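Local coordinates for protein toll (Drosophila melanogaster, PDB 4LXR) that serves as the cell-surface receptor for the cleaved cytokine Spätzle, starting Toll signalling in antifungal immunity and in dorsal-ventral patterning of the fly embryo, at residues E488-L493 / F561-D566; L543-L548 / T579-I584. All coordinates share one frame; numbering follows the deposited sequence.

Contact 1: residues E488-L493 / F561-D566. With NAG (2-acetamido-2-deoxy-beta-D-glucopyranose), chain F.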
ATOM      1  N   GLU A 488      26.454  12.081 -10.613  1.00 49.79           N
ATOM      2  CA  GLU A 488      25.958  11.615 -11.910  1.00 51.93           C
ATOM      3  C   GLU A 488      24.857  10.566 -11.769  1.00 49.44           C
ATOM      4  O   GLU A 488      24.031  10.407 -12.670  1.00 54.83           O
ATOM      5  CB  GLU A 488      27.096  11.037 -12.754  1.00 52.49           C
ATOM      6  CG  GLU A 488      28.200  12.016 -13.070  1.00 69.53           C
ATOM      7  CD  GLU A 488      29.468  11.749 -12.266  1.00 79.59           C
ATOM      8  OE1 GLU A 488      29.378  11.140 -11.176  1.00 74.17           O
ATOM      9  OE2 GLU A 488      30.557  12.146 -12.734  1.00 87.10           O
ATOM     10  N   ASP A 489      24.858   9.838 -10.655  1.00 49.15           N
ATOM     11  CA  ASP A 489      23.852   8.796 -10.426  1.00 50.56           C
ATOM     12  C   ASP A 489      22.497   9.395 -10.045  1.00 53.81           C
ATOM     13  O   ASP A 489      21.478   8.710 -10.112  1.00 46.25           O
ATOM     14  CB  ASP A 489      24.307   7.818  -9.340  1.00 51.42           C
ATOM     15  CG  ASP A 489      25.559   7.048  -9.727  1.00 54.29           C
ATOM     16  OD1 ASP A 489      25.721   6.709 -10.921  1.00 56.63           O
ATOM     17  OD2 ASP A 489      26.384   6.776  -8.829  1.00 53.05           O
ATOM     18  N   LEU A 490      22.496  10.670  -9.645  1.00 50.17           N
ATOM     19  CA  LEU A 490      21.266  11.352  -9.246  1.00 49.06           C
ATOM     20  C   LEU A 490      20.768  12.331 -10.300  1.00 51.98           C
ATOM     21  O   LEU A 490      19.789  13.036 -10.072  1.00 54.51           O
ATOM     22  CB  LEU A 490      21.449  12.114  -7.923  1.00 46.22           C
ATOM     23  CG  LEU A 490      22.055  11.427  -6.693  1.00 48.46           C
ATOM     24  CD1 LEU A 490      22.360  12.474  -5.637  1.00 44.68           C
ATOM     25  CD2 LEU A 490      21.156  10.339  -6.123  1.00 47.49           C
ATOM     26  N   ALA A 491      21.425  12.378 -11.454  1.00 54.30           N
ATOM     27  CA  ALA A 491      21.068  13.372 -12.466  1.00 55.96           C
ATOM     28  C   ALA A 491      19.928  12.941 -13.396  1.00 55.79           C
ATOM     29  O   ALA A 491      20.122  12.837 -14.611  1.00 55.22           O
ATOM     30  CB  ALA A 491      22.300  13.789 -13.272  1.00 51.99           C
ATOM     31  N   PHE A 492      18.745  12.712 -12.826  1.00 54.49           N
ATOM     32  CA  PHE A 492      17.570  12.313 -13.609  1.00 53.85           C
ATOM     33  C   PHE A 492      16.932  13.552 -14.246  1.00 52.94           C
ATOM     34  O   PHE A 492      16.721  14.554 -13.568  1.00 51.31           O
ATOM     35  CB  PHE A 492      16.530  11.603 -12.730  1.00 39.37           C
ATOM     36  CG  PHE A 492      17.026  10.343 -12.073  1.00 44.74           C
ATOM     37  CD1 PHE A 492      16.889   9.112 -12.706  1.00 38.82           C
ATOM     38  CD2 PHE A 492      17.609  10.381 -10.816  1.00 48.95           C
ATOM     39  CE1 PHE A 492      17.339   7.948 -12.100  1.00 34.37           C
ATOM     40  CE2 PHE A 492      18.064   9.210 -10.204  1.00 46.88           C
ATOM     41  CZ  PHE A 492      17.921   7.991 -10.850  1.00 40.23           C
ATOM     42  N   LEU A 493      16.601  13.472 -15.533  1.00 50.80           N
ATOM     43  CA  LEU A 493      16.119  14.639 -16.276  1.00 54.31           C
ATOM     44  C   LEU A 493      14.593  14.735 -16.382  1.00 62.92           C
ATOM     45  O   LEU A 493      14.064  15.676 -16.978  1.00 66.37           O
ATOM     46  CB  LEU A 493      16.731  14.665 -17.682  1.00 53.82           C
ATOM     47  CG  LEU A 493      18.039  15.428 -17.911  1.00 59.53           C
ATOM     48  CD1 LEU A 493      19.035  15.223 -16.776  1.00 46.52           C
ATOM     49  CD2 LEU A 493      18.644  15.011 -19.245  1.00 62.27           C
ATOM     50  N   PHE A 561      17.750  18.072  -7.200  1.00 75.15           N
ATOM     51  CA  PHE A 561      17.152  16.962  -6.466  1.00 68.79           C
ATOM     52  C   PHE A 561      16.895  17.283  -4.996  1.00 66.12           C
ATOM     53  O   PHE A 561      17.420  18.253  -4.458  1.00 66.04           O
ATOM     54  CB  PHE A 561      18.006  15.691  -6.585  1.00 55.77           C
ATOM     55  CG  PHE A 561      19.461  15.891  -6.234  1.00 54.56           C
ATOM     56  CD1 PHE A 561      19.844  16.246  -4.945  1.00 51.72           C
ATOM     57  CD2 PHE A 561      20.449  15.688  -7.190  1.00 48.77           C
ATOM     58  CE1 PHE A 561      21.180  16.419  -4.624  1.00 55.63           C
ATOM     59  CE2 PHE A 561      21.783  15.853  -6.878  1.00 53.42           C
ATOM     60  CZ  PHE A 561      22.153  16.223  -5.589  1.00 57.28           C
ATOM     61  N   LYS A 562      16.088  16.440  -4.363  1.00 63.19           N
ATOM     62  CA  LYS A 562      15.815  16.511  -2.936  1.00 65.45           C
ATOM     63  C   LYS A 562      15.980  15.114  -2.340  1.00 68.26           C
ATOM     64  O   LYS A 562      15.205  14.193  -2.645  1.00 68.41           O
ATOM     65  CB  LYS A 562      14.398  17.036  -2.689  1.00 68.64           C
ATOM     66  CG  LYS A 562      13.917  16.888  -1.253  1.00 74.52           C
ATOM     67  CD  LYS A 562      12.636  17.680  -1.026  1.00 81.20           C
ATOM     68  CE  LYS A 562      12.086  17.460   0.371  1.00 85.05           C
ATOM     69  NZ  LYS A 562      13.115  17.709   1.414  1.00 88.13           N
ATOM     70  N   LEU A 563      17.001  14.958  -1.500  1.00 66.28           N
ATOM     71  CA  LEU A 563      17.343  13.658  -0.938  1.00 62.31           C
ATOM     72  C   LEU A 563      16.663  13.451   0.402  1.00 66.02           C
ATOM     73  O   LEU A 563      16.642  14.354   1.240  1.00 70.33           O
ATOM     74  CB  LEU A 563      18.856  13.538  -0.759  1.00 56.45           C
ATOM     75  CG  LEU A 563      19.685  13.974  -1.962  1.00 54.86           C
ATOM     76  CD1 LEU A 563      21.162  13.940  -1.620  1.00 55.10           C
ATOM     77  CD2 LEU A 563      19.380  13.078  -3.143  1.00 49.25           C
ATOM     78  N   ARG A 564      16.104  12.261   0.596  1.00 60.17           N
ATOM     79  CA  ARG A 564      15.535  11.879   1.880  1.00 57.50           C
ATOM     80  C   ARG A 564      16.550  11.034   2.625  1.00 57.70           C
ATOM     81  O   ARG A 564      16.914   9.936   2.185  1.00 54.05           O
ATOM     82  CB  ARG A 564      14.233  11.105   1.692  1.00 60.85           C
ATOM     83  CG  ARG A 564      13.685  10.498   2.967  1.00 66.83           C
ATOM     84  CD  ARG A 564      12.206  10.191   2.819  1.00 75.04           C
ATOM     85  NE  ARG A 564      11.842   8.932   3.461  1.00 84.49           N
ATOM     86  CZ  ARG A 564      10.594   8.569   3.738  1.00 91.18           C
ATOM     87  NH1 ARG A 564       9.583   9.379   3.443  1.00 92.71           N
ATOM     88  NH2 ARG A 564      10.358   7.400   4.320  1.00 91.68           N
ATOM     89  N   THR A 565      17.014  11.562   3.748  1.00 51.61           N
ATOM     90  CA  THR A 565      18.115  10.965   4.488  1.00 65.38           C
ATOM     91  C   THR A 565      17.820  10.845   5.976  1.00 65.33           C
ATOM     92  O   THR A 565      18.698  10.483   6.754  1.00 65.99           O
ATOM     93  CB  THR A 565      19.385  11.809   4.333  1.00 57.83           C
ATOM     94  OG1 THR A 565      19.090  13.165   4.684  1.00 63.15           O
ATOM     95  CG2 THR A 565      19.866  11.772   2.895  1.00 55.20           C
ATOM     96  N   ASP A 566      16.580  11.132   6.362  1.00 66.39           N
ATOM     97  CA  ASP A 566      16.185  11.173   7.769  1.00 65.36           C
ATOM     98  C   ASP A 566      16.430   9.845   8.482  1.00 65.51           C
ATOM     99  O   ASP A 566      16.603   9.812   9.693  1.00 65.60           O
ATOM    100  CB  ASP A 566      14.720  11.601   7.912  1.00 66.44           C
ATOM    101  CG  ASP A 566      13.743  10.484   7.561  1.00 73.48           C
ATOM    102  OD1 ASP A 566      13.690  10.075   6.379  1.00 70.13           O
ATOM    103  OD2 ASP A 566      13.020  10.021   8.468  1.00 77.99           O
TER
HETATM  104  C1  NAG F   2       9.200   2.701   4.508  1.00 62.91           C
HETATM  105  C2  NAG F   2       9.649   2.023   5.797  1.00 57.85           C
HETATM  106  C3  NAG F   2       8.587   2.181   6.880  1.00 65.72           C
HETATM  107  C4  NAG F   2       8.191   3.644   7.056  1.00 76.63           C
HETATM  108  C5  NAG F   2       7.853   4.284   5.711  1.00 74.47           C
HETATM  109  C6  NAG F   2       7.648   5.779   5.804  1.00 68.92           C
HETATM  110  C7  NAG F   2      11.170   0.124   5.397  1.00 57.23           C
HETATM  111  C8  NAG F   2      11.264  -1.361   5.221  1.00 55.07           C
HETATM  112  N2  NAG F   2       9.938   0.610   5.580  1.00 55.79           N
HETATM  113  O3  NAG F   2       9.080   1.643   8.103  1.00 64.94           O
HETATM  114  O4  NAG F   2       7.028   3.706   7.876  1.00 91.41           O
HETATM  115  O5  NAG F   2       8.918   4.072   4.773  1.00 74.26           O
HETATM  116  O6  NAG F   2       7.847   6.416   4.549  1.00 69.76           O
HETATM  117  O7  NAG F   2      12.163   0.848   5.357  1.00 57.07           O

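Contact 2: residues L543-L548 / T579-I584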
ATOM      1  N   LEU A 543      32.323  13.674   2.977  1.00 50.92           N
ATOM      2  CA  LEU A 543      32.307  15.020   3.551  1.00 55.22           C
ATOM      3  C   LEU A 543      31.283  15.938   2.894  1.00 53.39           C
ATOM      4  O   LEU A 543      30.436  16.513   3.570  1.00 53.81           O
ATOM      5  CB  LEU A 543      33.697  15.670   3.476  1.00 54.69           C
ATOM      6  CG  LEU A 543      33.716  17.181   3.745  1.00 57.60           C
ATOM      7  CD1 LEU A 543      33.276  17.497   5.169  1.00 51.75           C
ATOM      8  CD2 LEU A 543      35.090  17.775   3.452  1.00 58.58           C
ATOM      9  N   TRP A 544      31.354  16.065   1.574  1.00 48.17           N
ATOM     10  CA  TRP A 544      30.521  17.046   0.887  1.00 53.66           C
ATOM     11  C   TRP A 544      29.064  16.634   0.829  1.00 50.64           C
ATOM     12  O   TRP A 544      28.183  17.490   0.836  1.00 54.51           O
ATOM     13  CB  TRP A 544      31.103  17.405  -0.483  1.00 58.77           C
ATOM     14  CG  TRP A 544      32.391  18.154  -0.313  1.00 58.86           C
ATOM     15  CD1 TRP A 544      33.651  17.709  -0.599  1.00 54.46           C
ATOM     16  CD2 TRP A 544      32.545  19.465   0.254  1.00 58.88           C
ATOM     17  NE1 TRP A 544      34.579  18.676  -0.267  1.00 57.42           N
ATOM     18  CE2 TRP A 544      33.927  19.761   0.257  1.00 57.35           C
ATOM     19  CE3 TRP A 544      31.649  20.423   0.741  1.00 62.16           C
ATOM     20  CZ2 TRP A 544      34.435  20.980   0.734  1.00 57.12           C
ATOM     21  CZ3 TRP A 544      32.153  21.637   1.213  1.00 61.37           C
ATOM     22  CH2 TRP A 544      33.534  21.900   1.206  1.00 57.92           C
ATOM     23  N   PHE A 545      28.816  15.325   0.801  1.00 47.09           N
ATOM     24  CA  PHE A 545      27.473  14.799   0.979  1.00 47.14           C
ATOM     25  C   PHE A 545      26.899  15.229   2.325  1.00 53.06           C
ATOM     26  O   PHE A 545      25.776  15.724   2.402  1.00 57.82           O
ATOM     27  CB  PHE A 545      27.454  13.269   0.889  1.00 45.25           C
ATOM     28  CG  PHE A 545      26.146  12.661   1.314  1.00 50.10           C
ATOM     29  CD1 PHE A 545      25.010  12.791   0.516  1.00 55.44           C
ATOM     30  CD2 PHE A 545      26.040  11.964   2.513  1.00 49.61           C
ATOM     31  CE1 PHE A 545      23.792  12.226   0.902  1.00 48.12           C
ATOM     32  CE2 PHE A 545      24.823  11.394   2.904  1.00 51.12           C
ATOM     33  CZ  PHE A 545      23.699  11.531   2.095  1.00 48.23           C
ATOM     34  N   ILE A 546      27.667  15.024   3.388  1.00 54.19           N
ATOM     35  CA  ILE A 546      27.238  15.466   4.710  1.00 58.61           C
ATOM     36  C   ILE A 546      26.973  16.976   4.742  1.00 61.75           C
ATOM     37  O   ILE A 546      25.965  17.421   5.295  1.00 59.10           O
ATOM     38  CB  ILE A 546      28.256  15.079   5.798  1.00 57.94           C
ATOM     39  CG1 ILE A 546      28.316  13.559   5.925  1.00 52.95           C
ATOM     40  CG2 ILE A 546      27.869  15.692   7.131  1.00 54.67           C
ATOM     41  CD1 ILE A 546      26.981  12.941   6.208  1.00 50.14           C
ATOM     42  N   GLN A 547      27.858  17.760   4.131  1.00 63.03           N
ATOM     43  CA  GLN A 547      27.644  19.208   4.066  1.00 71.56           C
ATOM     44  C   GLN A 547      26.389  19.533   3.246  1.00 75.33           C
ATOM     45  O   GLN A 547      25.655  20.463   3.572  1.00 82.31           O
ATOM     46  CB  GLN A 547      28.868  19.940   3.493  1.00 70.28           C
ATOM     47  CG  GLN A 547      30.189  19.732   4.242  1.00 66.76           C
ATOM     48  CD  GLN A 547      30.244  20.440   5.584  1.00 74.57           C
ATOM     49  OE1 GLN A 547      29.379  20.246   6.439  1.00 79.18           O
ATOM     50  NE2 GLN A 547      31.277  21.265   5.781  1.00 75.70           N
ATOM     51  N   LEU A 548      26.152  18.760   2.186  1.00 69.88           N
ATOM     52  CA  LEU A 548      24.954  18.906   1.356  1.00 70.57           C
ATOM     53  C   LEU A 548      23.707  18.640   2.185  1.00 72.41           C
ATOM     54  O   LEU A 548      22.746  19.408   2.146  1.00 79.56           O
ATOM     55  CB  LEU A 548      25.003  17.948   0.155  1.00 66.70           C
ATOM     56  CG  LEU A 548      23.922  17.953  -0.938  1.00 65.70           C
ATOM     57  CD1 LEU A 548      22.699  17.117  -0.574  1.00 60.98           C
ATOM     58  CD2 LEU A 548      23.503  19.371  -1.256  1.00 70.92           C
ATOM     59  N   THR A 579      24.435   6.808  14.205  1.00 72.13           N
ATOM     60  CA  THR A 579      24.030   8.211  14.212  1.00 74.40           C
ATOM     61  C   THR A 579      23.596   8.694  12.832  1.00 72.12           C
ATOM     62  O   THR A 579      24.336   8.554  11.859  1.00 73.57           O
ATOM     63  CB  THR A 579      25.148   9.128  14.763  1.00 77.45           C
ATOM     64  OG1 THR A 579      25.989   9.580  13.693  1.00 77.40           O
ATOM     65  CG2 THR A 579      25.982   8.383  15.803  1.00 75.98           C
ATOM     66  N   PRO A 580      22.385   9.261  12.750  1.00 70.57           N
ATOM     67  CA  PRO A 580      21.809   9.743  11.491  1.00 69.45           C
ATOM     68  C   PRO A 580      22.663  10.810  10.817  1.00 71.01           C
ATOM     69  O   PRO A 580      23.155  11.741  11.460  1.00 73.11           O
ATOM     70  CB  PRO A 580      20.461  10.325  11.925  1.00 72.07           C
ATOM     71  CG  PRO A 580      20.123   9.579  13.171  1.00 72.04           C
ATOM     72  CD  PRO A 580      21.433   9.377  13.868  1.00 72.88           C
ATOM     73  N   VAL A 581      22.808  10.654   9.506  1.00 70.14           N
ATOM     74  CA  VAL A 581      23.669  11.486   8.668  1.00 70.41           C
ATOM     75  C   VAL A 581      23.583  13.002   8.906  1.00 75.91           C
ATOM     76  O   VAL A 581      24.594  13.703   8.830  1.00 75.78           O
ATOM     77  CB  VAL A 581      23.452  11.126   7.176  1.00 72.08           C
ATOM     78  CG1 VAL A 581      23.403  12.358   6.294  1.00 77.95           C
ATOM     79  CG2 VAL A 581      24.523  10.157   6.715  1.00 67.52           C
ATOM     80  N   ARG A 582      22.388  13.500   9.215  1.00 80.99           N
ATOM     81  CA  ARG A 582      22.198  14.929   9.466  1.00 84.53           C
ATOM     82  C   ARG A 582      22.923  15.379  10.740  1.00 81.07           C
ATOM     83  O   ARG A 582      23.446  16.496  10.807  1.00 74.30           O
ATOM     84  CB  ARG A 582      20.703  15.273   9.543  1.00 92.68           C
ATOM     85  CG  ARG A 582      20.396  16.760   9.413  1.00104.04           C
ATOM     86  CD  ARG A 582      18.894  17.052   9.365  1.00112.55           C
ATOM     87  NE  ARG A 582      18.208  16.732  10.618  1.00120.39           N
ATOM     88  CZ  ARG A 582      16.986  17.156  10.939  1.00124.22           C
ATOM     89  NH1 ARG A 582      16.302  17.932  10.105  1.00122.92           N
ATOM     90  NH2 ARG A 582      16.446  16.809  12.101  1.00127.04           N
ATOM     91  N   GLN A 583      22.966  14.494  11.735  1.00 80.66           N
ATOM     92  CA  GLN A 583      23.550  14.807  13.038  1.00 77.26           C
ATOM     93  C   GLN A 583      25.076  14.776  13.045  1.00 76.57           C
ATOM     94  O   GLN A 583      25.704  15.123  14.042  1.00 74.49           O
ATOM     95  CB  GLN A 583      23.036  13.832  14.097  1.00 76.84           C
ATOM     96  CG  GLN A 583      21.545  13.905  14.360  1.00 82.71           C
ATOM     97  CD  GLN A 583      21.113  12.956  15.466  1.00 89.02           C
ATOM     98  OE1 GLN A 583      19.920  12.740  15.688  1.00 90.50           O
ATOM     99  NE2 GLN A 583      22.088  12.382  16.164  1.00 89.58           N
ATOM    100  N   ILE A 584      25.675  14.347  11.941  1.00 76.90           N
ATOM    101  CA  ILE A 584      27.124  14.210  11.889  1.00 73.72           C
ATOM    102  C   ILE A 584      27.821  15.561  11.839  1.00 77.93           C
ATOM    103  O   ILE A 584      27.423  16.450  11.083  1.00 86.27           O
ATOM    104  CB  ILE A 584      27.562  13.383  10.678  1.00 65.43           C
ATOM    105  CG1 ILE A 584      26.930  12.003  10.734  1.00 62.51           C
ATOM    106  CG2 ILE A 584      29.072  13.249  10.623  1.00 54.54           C
ATOM    107  CD1 ILE A 584      27.199  11.209   9.496  1.00 68.52           C
TER

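Contact 1: residues E488-L493 / F561-D566
One face of the Phe561 ring takes the CD1 methyl of Leu490, a CH-pi contact with CD1 3.9 Å from the ring centroid and 22° off the ring normal. The methyl sits toward the rim, nearest Phe561 CE2, while Leu490 CB comes up beside CD2. At the edge of a second flat group, the Arg564 guanidinium, lies O6 of an N-acetylglucosamine of the protein's own glycan. This ends the first leucine-rich repeat block of the Toll ectodomain: Leu490 belongs to LRR 14, and strand 561-564, in the C-terminal capping region, is the last of the parallel row, pairing with strand 527-530. The Phe561 ring reaches Leu490 because its CG stands between the backbone N and the carbonyl carbon (chi1 52°). Leucine suits the spot, since one branch can serve two neighbours: the same CD1 touches Leu563 CD2 at 3.9 Å, and Val529 packs on both leucines. With an alanine in place of Phe561, the Leu490 methyl would probably lose the flat surface beneath it and a gap would open in the core. On the face of the strand turned away from Leu563, Arg564 NH2 donates a nearly straight hydrogen bond, 2.7 Å and 166°, to the sugar O6.

Contact 2: residues L543-L548 / T579-I584
Ile546 CD1 is the meeting point of this contact, lying 3.6 Å from Val581 CG1 and 3.7 Å from Ile584 CD1. Both Val581 methyls face it, CG2 at nearly the same distance as CG1, so that the valine fork straddles the end of the isoleucine. The same fork also meets Phe545: its CE2 carbon is 3.8 Å from Val581 CG1, and ring and valine side chain cross at about a right angle. Phe545 arrives there with CG anti to its backbone N (chi1 169°), which sends the ring outward from the helix to the valine. Ile546, Val581 and Ile584 suit their places, being beta-branched and so stiff close to the backbone, while the longer arm of Ile584 bridges to the helix.

Farther out, the turn 580-584 holds Val581 and Ile584 on one side: Gln583 N bonds to Pro580 O at 2.8 Å, and a weak bond runs from Ile584 N to Val581 O. Arg582 and Gln583 point away from the helix and are exposed. A backbone hydrogen bond with Leu568 ties down Val581, whose side chain also packs on Leu536 and Val549. The whole forms part of the core of the first LRRCT cap, where helix 543-549 is covered by the loop before strand 590-592. No hydrogen bond or salt bridge spans the two segments, so their fit rests on shape and the burial of apolar surface.

How the contacts relate
From the N terminus, the chain first passes 488-493 in LRR 14, then helix 543-549, then strand 561-564, and finally the loop holding 579-584. Contact 1 thus closes a loop of 67 residues and contact 2 one of 30, and the two cross, because the helix of contact 2 lies inside the loop that contact 1 closes while 579-584 comes after it. Their centres are 15 Å apart, and they meet directly: Leu563 CD1 is 3.7 Å from Leu548 CD1, and Thr565 CG2 is 3.9 Å from Phe545 CZ. Contact 1 joins the last strand of the row to the repeats, contact 2 closes the cap beyond it, and the helix packs against that strand, making their apolar interiors continuous.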